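Flagellar assembly protein FliH (Salmonella typhimurium, PDB 5B0O) is needed for assembly and regrowth of the bacterial flagellum and takes part in flagellar protein export. Local coordinates at residues Phe69-Leu75 / Cys111-Glu117; Ala49-Leu55 / Asp81-Val85; Leu106-Cys111 / Ala122-Thr126. One frame throughout, in Å; residues are numbered along the deposited sequence.

Interaction 1: residues Phe69-Leu75 / Cys111-Glu117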
loop_
_atom_site.group_PDB
_atom_site.type_symbol
_atom_site.label_atom_id
_atom_site.label_comp_id
_atom_site.label_asym_id
_atom_site.label_seq_id
_atom_site.Cartn_x
_atom_site.Cartn_y
_atom_site.Cartn_z
ATOM N N PHE E 69 -22.432 10.076 -29.516
ATOM C CA PHE E 69 -23.151 8.806 -29.623
ATOM C C PHE E 69 -23.980 8.730 -30.901
ATOM O O PHE E 69 -24.709 9.660 -31.230
ATOM C CB PHE E 69 -24.066 8.593 -28.412
ATOM C CG PHE E 69 -23.337 8.557 -27.099
ATOM C CD1 PHE E 69 -22.167 7.836 -26.960
ATOM C CD2 PHE E 69 -23.819 9.258 -26.005
ATOM C CE1 PHE E 69 -21.496 7.807 -25.761
ATOM C CE2 PHE E 69 -23.145 9.236 -24.800
ATOM C CZ PHE E 69 -21.982 8.508 -24.682
ATOM N N SER E 70 -23.829 7.641 -31.645
ATOM C CA SER E 70 -24.714 7.356 -32.773
ATOM C C SER E 70 -25.781 6.323 -32.400
ATOM O O SER E 70 -26.680 6.037 -33.180
ATOM C CB SER E 70 -23.908 6.910 -34.001
ATOM O OG SER E 70 -24.057 5.528 -34.267
ATOM N N GLY E 71 -25.722 5.843 -31.167
ATOM C CA GLY E 71 -26.419 4.645 -30.726
ATOM C C GLY E 71 -27.899 4.800 -30.424
ATOM O O GLY E 71 -28.431 4.085 -29.575
ATOM N N LYS E 72 -28.547 5.758 -31.081
ATOM C CA LYS E 72 -29.916 6.145 -30.757
ATOM C C LYS E 72 -29.950 6.720 -29.353
ATOM O O LYS E 72 -30.656 6.220 -28.478
ATOM C CB LYS E 72 -30.877 4.957 -30.853
ATOM C CG LYS E 72 -31.003 4.337 -32.235
ATOM C CD LYS E 72 -32.084 3.264 -32.269
ATOM C CE LYS E 72 -31.812 2.163 -31.250
ATOM N NZ LYS E 72 -30.582 1.372 -31.550
ATOM N N PRO E 73 -29.188 7.801 -29.145
ATOM C CA PRO E 73 -29.012 8.420 -27.831
ATOM C C PRO E 73 -30.341 8.847 -27.237
ATOM O O PRO E 73 -31.198 9.344 -27.969
ATOM C CB PRO E 73 -28.167 9.660 -28.142
ATOM C CG PRO E 73 -27.486 9.340 -29.426
ATOM C CD PRO E 73 -28.489 8.552 -30.199
ATOM N N GLN E 74 -30.508 8.641 -25.932
ATOM C CA GLN E 74 -31.692 9.113 -25.226
ATOM C C GLN E 74 -31.302 9.756 -23.895
ATOM O O GLN E 74 -30.595 9.155 -23.091
ATOM C CB GLN E 74 -32.699 7.979 -25.014
ATOM C CG GLN E 74 -32.472 7.144 -23.757
ATOM C CD GLN E 74 -33.428 5.962 -23.657
ATOM O OE1 GLN E 74 -33.248 5.065 -22.828
ATOM N NE2 GLN E 74 -34.455 5.960 -24.503
ATOM N N LEU E 75 -31.734 10.998 -23.692
ATOM C CA LEU E 75 -31.524 11.706 -22.431
ATOM C C LEU E 75 -32.688 11.421 -21.499
ATOM O O LEU E 75 -33.844 11.425 -21.921
ATOM C CB LEU E 75 -31.399 13.211 -22.666
ATOM C CG LEU E 75 -31.491 14.157 -21.468
ATOM C CD1 LEU E 75 -30.352 13.926 -20.512
ATOM C CD2 LEU E 75 -31.494 15.606 -21.927
ATOM N N CYS E 111 -29.029 13.909 -14.701
ATOM C CA CYS E 111 -29.491 13.245 -15.911
ATOM C C CYS E 111 -28.537 12.153 -16.372
ATOM O O CYS E 111 -27.408 12.048 -15.892
ATOM C CB CYS E 111 -29.626 14.265 -17.026
ATOM S SG CYS E 111 -28.050 15.016 -17.438
ATOM N N LYS E 112 -29.007 11.319 -17.289
ATOM C CA LYS E 112 -28.139 10.360 -17.954
ATOM C C LYS E 112 -28.467 10.322 -19.437
ATOM O O LYS E 112 -29.630 10.404 -19.818
ATOM C CB LYS E 112 -28.294 8.954 -17.363
ATOM C CG LYS E 112 -27.867 8.804 -15.913
ATOM C CD LYS E 112 -27.930 7.342 -15.489
ATOM C CE LYS E 112 -27.940 7.197 -13.978
ATOM N NZ LYS E 112 -27.627 5.805 -13.567
ATOM N N VAL E 113 -27.434 10.204 -20.265
ATOM C CA VAL E 113 -27.606 10.003 -21.698
ATOM C C VAL E 113 -27.209 8.576 -22.036
ATOM O O VAL E 113 -26.104 8.145 -21.724
ATOM C CB VAL E 113 -26.723 10.958 -22.504
ATOM C CG1 VAL E 113 -27.022 10.820 -23.974
ATOM C CG2 VAL E 113 -26.945 12.392 -22.046
ATOM N N SER E 114 -28.105 7.840 -22.679
ATOM C CA SER E 114 -27.847 6.439 -22.962
ATOM C C SER E 114 -27.850 6.154 -24.453
ATOM O O SER E 114 -28.760 6.565 -25.161
ATOM C CB SER E 114 -28.896 5.573 -22.273
ATOM O OG SER E 114 -29.276 6.138 -21.037
ATOM N N ALA E 115 -26.830 5.447 -24.925
ATOM C CA ALA E 115 -26.793 4.962 -26.302
ATOM C C ALA E 115 -26.231 3.550 -26.316
ATOM O O ALA E 115 -25.799 3.036 -25.286
ATOM C CB ALA E 115 -25.944 5.873 -27.163
ATOM N N ASP E 116 -26.210 2.932 -27.489
ATOM C CA ASP E 116 -25.703 1.573 -27.608
ATOM C C ASP E 116 -24.247 1.504 -27.162
ATOM O O ASP E 116 -23.845 0.563 -26.483
ATOM C CB ASP E 116 -25.845 1.056 -29.047
ATOM C CG ASP E 116 -27.291 1.050 -29.535
ATOM O OD1 ASP E 116 -28.211 1.033 -28.687
ATOM O OD2 ASP E 116 -27.507 1.057 -30.771
ATOM N N GLU E 117 -23.466 2.511 -27.541
ATOM C CA GLU E 117 -22.033 2.547 -27.250
ATOM C C GLU E 117 -21.743 2.651 -25.758
ATOM O O GLU E 117 -20.780 2.070 -25.265
ATOM C CB GLU E 117 -21.350 3.735 -27.943
ATOM C CG GLU E 117 -21.675 3.929 -29.418
ATOM C CD GLU E 117 -22.885 4.818 -29.648
ATOM O OE1 GLU E 117 -23.749 4.913 -28.751
ATOM O OE2 GLU E 117 -22.972 5.425 -30.734
#

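Interaction 2: residues Ala49-Leu55 / Asp81-Val85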
loop_
_atom_site.group_PDB
_atom_site.type_symbol
_atom_site.label_atom_id
_atom_site.label_comp_id
_atom_site.label_asym_id
_atom_site.label_seq_id
_atom_site.Cartn_x
_atom_site.Cartn_y
_atom_site.Cartn_z
ATOM N N ALA E 49 -36.738 21.160 -6.508
ATOM C CA ALA E 49 -36.540 22.590 -6.701
ATOM C C ALA E 49 -36.810 22.955 -8.150
ATOM O O ALA E 49 -36.741 22.108 -9.043
ATOM C CB ALA E 49 -35.128 22.996 -6.299
ATOM N N VAL E 50 -37.112 24.220 -8.390
ATOM C CA VAL E 50 -37.568 24.617 -9.711
ATOM C C VAL E 50 -36.450 25.130 -10.615
ATOM O O VAL E 50 -36.699 25.538 -11.754
ATOM C CB VAL E 50 -38.652 25.706 -9.613
ATOM C CG1 VAL E 50 -39.985 25.178 -10.120
ATOM C CG2 VAL E 50 -38.778 26.204 -8.181
ATOM N N ASP E 51 -35.214 25.095 -10.132
ATOM C CA ASP E 51 -34.118 25.549 -10.979
ATOM C C ASP E 51 -33.381 24.414 -11.680
ATOM O O ASP E 51 -32.685 23.615 -11.054
ATOM C CB ASP E 51 -33.143 26.446 -10.216
ATOM C CG ASP E 51 -33.540 27.909 -10.269
ATOM O OD1 ASP E 51 -33.277 28.565 -11.304
ATOM O OD2 ASP E 51 -34.123 28.403 -9.280
ATOM N N ASN E 52 -33.557 24.359 -12.996
ATOM C CA ASN E 52 -32.781 23.475 -13.842
ATOM C C ASN E 52 -31.526 24.205 -14.305
ATOM O O ASN E 52 -30.781 23.698 -15.143
ATOM C CB ASN E 52 -33.581 23.009 -15.066
ATOM C CG ASN E 52 -35.068 23.296 -14.958
ATOM O OD1 ASN E 52 -35.800 22.583 -14.273
ATOM N ND2 ASN E 52 -35.528 24.317 -15.678
ATOM N N SER E 53 -31.308 25.400 -13.766
ATOM C CA SER E 53 -30.234 26.268 -14.224
ATOM C C SER E 53 -28.933 25.482 -14.404
ATOM O O SER E 53 -28.285 25.573 -15.445
ATOM C CB SER E 53 -30.037 27.414 -13.229
ATOM O OG SER E 53 -29.137 28.391 -13.724
ATOM N N ALA E 54 -28.575 24.691 -13.397
ATOM C CA ALA E 54 -27.374 23.860 -13.453
ATOM C C ALA E 54 -27.580 22.615 -14.319
ATOM O O ALA E 54 -26.693 22.229 -15.085
ATOM C CB ALA E 54 -26.940 23.464 -12.050
ATOM N N LEU E 55 -28.745 21.981 -14.181
ATOM C CA LEU E 55 -29.095 20.824 -15.001
ATOM C C LEU E 55 -29.121 21.197 -16.480
ATOM O O LEU E 55 -28.550 20.495 -17.313
ATOM C CB LEU E 55 -30.447 20.239 -14.579
ATOM C CG LEU E 55 -31.028 19.136 -15.467
ATOM C CD1 LEU E 55 -30.063 17.988 -15.560
ATOM C CD2 LEU E 55 -32.369 18.651 -14.951
ATOM N N ASP E 81 -38.294 17.361 -13.736
ATOM C CA ASP E 81 -37.444 18.254 -14.523
ATOM C C ASP E 81 -37.822 18.161 -15.997
ATOM O O ASP E 81 -37.452 19.020 -16.794
ATOM C CB ASP E 81 -35.966 17.878 -14.385
ATOM C CG ASP E 81 -35.396 18.176 -13.013
ATOM O OD1 ASP E 81 -35.629 19.281 -12.476
ATOM O OD2 ASP E 81 -34.692 17.292 -12.480
ATOM N N LEU E 82 -38.574 17.121 -16.349
ATOM C CA LEU E 82 -38.803 16.764 -17.755
ATOM C C LEU E 82 -39.456 17.846 -18.607
ATOM O O LEU E 82 -38.903 18.254 -19.624
ATOM C CB LEU E 82 -39.615 15.471 -17.861
ATOM C CG LEU E 82 -39.908 14.972 -19.276
ATOM C CD1 LEU E 82 -40.038 13.469 -19.304
ATOM C CD2 LEU E 82 -41.159 15.609 -19.827
ATOM N N GLN E 83 -40.641 18.292 -18.202
ATOM C CA GLN E 83 -41.404 19.255 -18.993
ATOM C C GLN E 83 -40.608 20.521 -19.248
ATOM O O GLN E 83 -40.621 21.059 -20.351
ATOM C CB GLN E 83 -42.724 19.614 -18.304
ATOM C CG GLN E 83 -43.836 18.583 -18.470
ATOM C CD GLN E 83 -45.190 19.119 -18.034
ATOM O OE1 GLN E 83 -45.324 20.297 -17.701
ATOM N NE2 GLN E 83 -46.198 18.257 -18.038
ATOM N N ARG E 84 -39.922 20.995 -18.215
ATOM C CA ARG E 84 -39.176 22.242 -18.298
ATOM C C ARG E 84 -37.958 22.110 -19.213
ATOM O O ARG E 84 -37.693 22.982 -20.035
ATOM C CB ARG E 84 -38.777 22.696 -16.892
ATOM C CG ARG E 84 -39.973 22.792 -15.944
ATOM C CD ARG E 84 -39.580 23.263 -14.559
ATOM N NE ARG E 84 -39.162 22.163 -13.696
ATOM C CZ ARG E 84 -38.289 22.295 -12.704
ATOM N NH1 ARG E 84 -37.738 23.475 -12.470
ATOM N NH2 ARG E 84 -37.957 21.251 -11.957
ATOM N N VAL E 85 -37.225 21.012 -19.068
ATOM C CA VAL E 85 -36.079 20.735 -19.928
ATOM C C VAL E 85 -36.560 20.551 -21.357
ATOM O O VAL E 85 -35.960 21.059 -22.300
ATOM C CB VAL E 85 -35.335 19.468 -19.470
ATOM C CG1 VAL E 85 -34.313 19.038 -20.505
ATOM C CG2 VAL E 85 -34.672 19.702 -18.121
#

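Interaction 3: residues Leu106-Cys111 / Ala122-Thr126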
loop_
_atom_site.group_PDB
_atom_site.type_symbol
_atom_site.label_atom_id
_atom_site.label_comp_id
_atom_site.label_asym_id
_atom_site.label_seq_id
_atom_site.Cartn_x
_atom_site.Cartn_y
_atom_site.Cartn_z
ATOM N N LEU E 106 -34.174 9.009 -11.386
ATOM C CA LEU E 106 -33.156 10.046 -11.356
ATOM C C LEU E 106 -33.609 11.133 -10.397
ATOM O O LEU E 106 -34.784 11.483 -10.355
ATOM C CB LEU E 106 -32.878 10.612 -12.756
ATOM C CG LEU E 106 -32.431 9.616 -13.834
ATOM C CD1 LEU E 106 -32.248 10.299 -15.176
ATOM C CD2 LEU E 106 -31.153 8.888 -13.434
ATOM N N HIS E 107 -32.686 11.643 -9.598
ATOM C CA HIS E 107 -33.012 12.750 -8.719
ATOM C C HIS E 107 -32.977 14.056 -9.498
ATOM O O HIS E 107 -32.307 14.161 -10.525
ATOM C CB HIS E 107 -32.059 12.804 -7.529
ATOM C CG HIS E 107 -31.989 11.527 -6.750
ATOM N ND1 HIS E 107 -31.246 10.440 -7.169
ATOM C CD2 HIS E 107 -32.562 11.161 -5.584
ATOM C CE1 HIS E 107 -31.369 9.465 -6.291
ATOM N NE2 HIS E 107 -32.162 9.872 -5.317
ATOM N N HIS E 108 -33.722 15.040 -9.009
ATOM C CA HIS E 108 -33.797 16.353 -9.638
ATOM C C HIS E 108 -32.408 16.960 -9.811
ATOM O O HIS E 108 -31.565 16.830 -8.934
ATOM C CB HIS E 108 -34.654 17.294 -8.783
ATOM C CG HIS E 108 -36.023 16.770 -8.482
ATOM N ND1 HIS E 108 -36.243 15.569 -7.842
ATOM C CD2 HIS E 108 -37.249 17.300 -8.714
ATOM C CE1 HIS E 108 -37.543 15.376 -7.702
ATOM N NE2 HIS E 108 -38.174 16.414 -8.225
ATOM N N GLY E 109 -32.167 17.615 -10.942
ATOM C CA GLY E 109 -30.921 18.337 -11.150
ATOM C C GLY E 109 -29.817 17.470 -11.718
ATOM O O GLY E 109 -28.647 17.857 -11.722
ATOM N N GLY E 110 -30.201 16.302 -12.226
ATOM C CA GLY E 110 -29.260 15.332 -12.756
ATOM C C GLY E 110 -29.875 14.509 -13.870
ATOM O O GLY E 110 -31.099 14.414 -13.971
ATOM N N CYS E 111 -29.029 13.909 -14.701
ATOM C CA CYS E 111 -29.491 13.245 -15.911
ATOM C C CYS E 111 -28.537 12.153 -16.372
ATOM O O CYS E 111 -27.408 12.048 -15.892
ATOM C CB CYS E 111 -29.626 14.265 -17.026
ATOM S SG CYS E 111 -28.050 15.016 -17.438
ATOM N N ALA E 122 -24.739 11.913 -15.663
ATOM C CA ALA E 122 -24.807 13.158 -14.902
ATOM C C ALA E 122 -25.704 13.081 -13.658
ATOM O O ALA E 122 -26.029 14.103 -13.064
ATOM C CB ALA E 122 -25.186 14.313 -15.788
ATOM N N SER E 123 -26.167 11.883 -13.319
ATOM C CA SER E 123 -27.007 11.668 -12.136
ATOM C C SER E 123 -26.355 12.149 -10.837
ATOM O O SER E 123 -25.155 11.983 -10.643
ATOM C CB SER E 123 -27.360 10.183 -12.005
ATOM O OG SER E 123 -26.235 9.411 -11.619
ATOM N N VAL E 124 -27.147 12.747 -9.947
ATOM C CA VAL E 124 -26.635 13.147 -8.634
ATOM C C VAL E 124 -26.408 11.921 -7.766
ATOM O O VAL E 124 -25.753 11.993 -6.735
ATOM C CB VAL E 124 -27.575 14.131 -7.876
ATOM C CG1 VAL E 124 -27.733 15.440 -8.640
ATOM C CG2 VAL E 124 -28.921 13.491 -7.602
ATOM N N ALA E 125 -26.968 10.796 -8.193
ATOM C CA ALA E 125 -26.815 9.539 -7.480
ATOM C C ALA E 125 -25.365 9.074 -7.546
ATOM O O ALA E 125 -24.792 8.625 -6.555
ATOM C CB ALA E 125 -27.731 8.492 -8.084
ATOM N N THR E 126 -24.782 9.165 -8.733
ATOM C CA THR E 126 -23.405 8.761 -8.932
ATOM C C THR E 126 -22.447 9.818 -8.390
ATOM O O THR E 126 -21.388 9.486 -7.875
ATOM C CB THR E 126 -23.140 8.428 -10.406
ATOM O OG1 THR E 126 -23.851 7.230 -10.745
ATOM C CG2 THR E 126 -21.671 8.207 -10.663
#

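Interaction 1: residues Phe69-Leu75 / Cys111-Glu117
Phe69 packs on Ala115 through its CB, 3.5 Å from Ala115 CB, and Val113 CG1 reaches the edge of its ring at CD2 (4.1 Å). The phenyl ring also crosses the Glu117 carboxylate, their planes 39° apart. At Ser70 the backbone N donates to Glu117 OE2 on its syn side, 22° out of the carboxylate plane; a bend at chi2 (90°) folds the glutamate back to this amide. Gly71 O accepts from Asp116 N at 3.3 Å. Lys72, bent at chi3 and chi4, curls its NZ to Asp116 OD2 and forms a salt bridge (3.2 Å), weak as a hydrogen bond. Beyond Pro73 the pairing becomes regular: Gln74 and Ser114 exchange two backbone bonds, each 2.8 Å from N to O. The side-chain oxygen OE1 of Gln74 is hydrogen-bonded to Arg76 NH2. Leu75 faces Val113 in a non-hydrogen-bonded pair, and its CD1 lies 3.6 Å from Cys111 CB, on the sheet face covered by helix 53-63. This is an antiparallel pairing of the two central strands in the mixed sheet of FliH's C-terminal part, with the loop before strand 74-77 tied to its end by the Glu117 carboxylate and Asp116 N.

Interaction 2: residues Ala49-Leu55 / Asp81-Val85
Asn52 and Asp81 mark the closest approach of the two backbones, CA to CA 7.0 Å, where the loop leading into helix 53-63 passes the first turns of helix 79-96. Arg84 takes the largest single share of the contact. Its chain bends at chi3 (-87°), which swings the guanidinium back along its own helix to meet the loop. Its NH2 donates to Ala49 O at 3.3 Å with an N-H...O angle of 151°. The same nitrogen forms a salt bridge with Asp81 OD1 (3.1 Å), one helical turn earlier, so NH2 joins a loop carbonyl to a carboxylate, which would restrict the swing of the guanidinium. Asn52 OD1 lies over one face, with amide and guanidinium planes 60° apart; this is a face contact rather than a hydrogen bond. Leu55 CD2 packs against the Asp81 carboxylate carbon CG (3.6 Å) and makes its apolar contact with Val85 CG2 (4.1 Å). The other oxygen of Asp81, OD2, accepts from Gly109 N. This is plain structural packing, an arginine near the start of one helix reaching a backbone carbonyl in the loop before another. Around the contact, Val85 reaches Leu100 of strand 99-102 as well as Ile56 and Ile59 of helix 53-63, while Ala54 packs on Gly45 of the second subunit.

Interaction 3: residues Leu106-Cys111 / Ala122-Thr126
The imidazole of His107 meets helix 124-135 obliquely, with Val124 CG2 3.7 Å from its CG and Ala125 CB 4.1 Å from its ND1. The CB of His108 is directed away from the helix; its ring meets that of His78 at about 70° between planes, and its NE2 is hydrogen-bonded to Asp80 OD2. The two histidines belong to a type II beta turn, His107 to Gly110, set against the N-terminus of a helix whose N-cap is Ser123. Gly109 occupies the turn's third position with a positive phi (87°), the usual place for glycine in a type II turn. The CA of Gly110 comes within 4.3 Å of Ser123 CA. Val124 spans the turn with its two methyls, CG2 toward His107 and CG1 near Gly109 O (4.0 Å), and it also packs on Val43 of the second subunit. Beyond the turn, Cys111 and Ala122 exchange two weak backbone bonds, Cys111 N to Ala122 O at 3.4 Å and Ala122 N to Cys111 O at 2.7 Å. Asp121 grips the start of the helix through Ser123 OG and Thr126 OG1. The capping bond itself runs from Thr126 N to Ser123 OG, 3.2 Å long with an N-H...O angle of 154°.

Overall arrangement
Cys111 belongs to both interaction 1 and interaction 3, so the strand pairing runs directly into the turn that meets the last helix; their centres are 16 Å apart, and Lys112 CE packs 3.6 Å from Ser123 CB. Interactions 2 and 3 lie closer, 11 Å between centres, joined by the hydrogen bond of Asp81 OD2 and Gly109 N at 3.0 Å. Leu55 CD1 touches Gly110 N (3.7 Å) and Cys111 CB (4.0 Å), linking helix 53-63 to all three contacts. Interactions 2 and 3 touch the second subunit; Phe69 of interaction 1 and Thr126 of interaction 3 pack on a chain of another protein, so interaction 3 meets both.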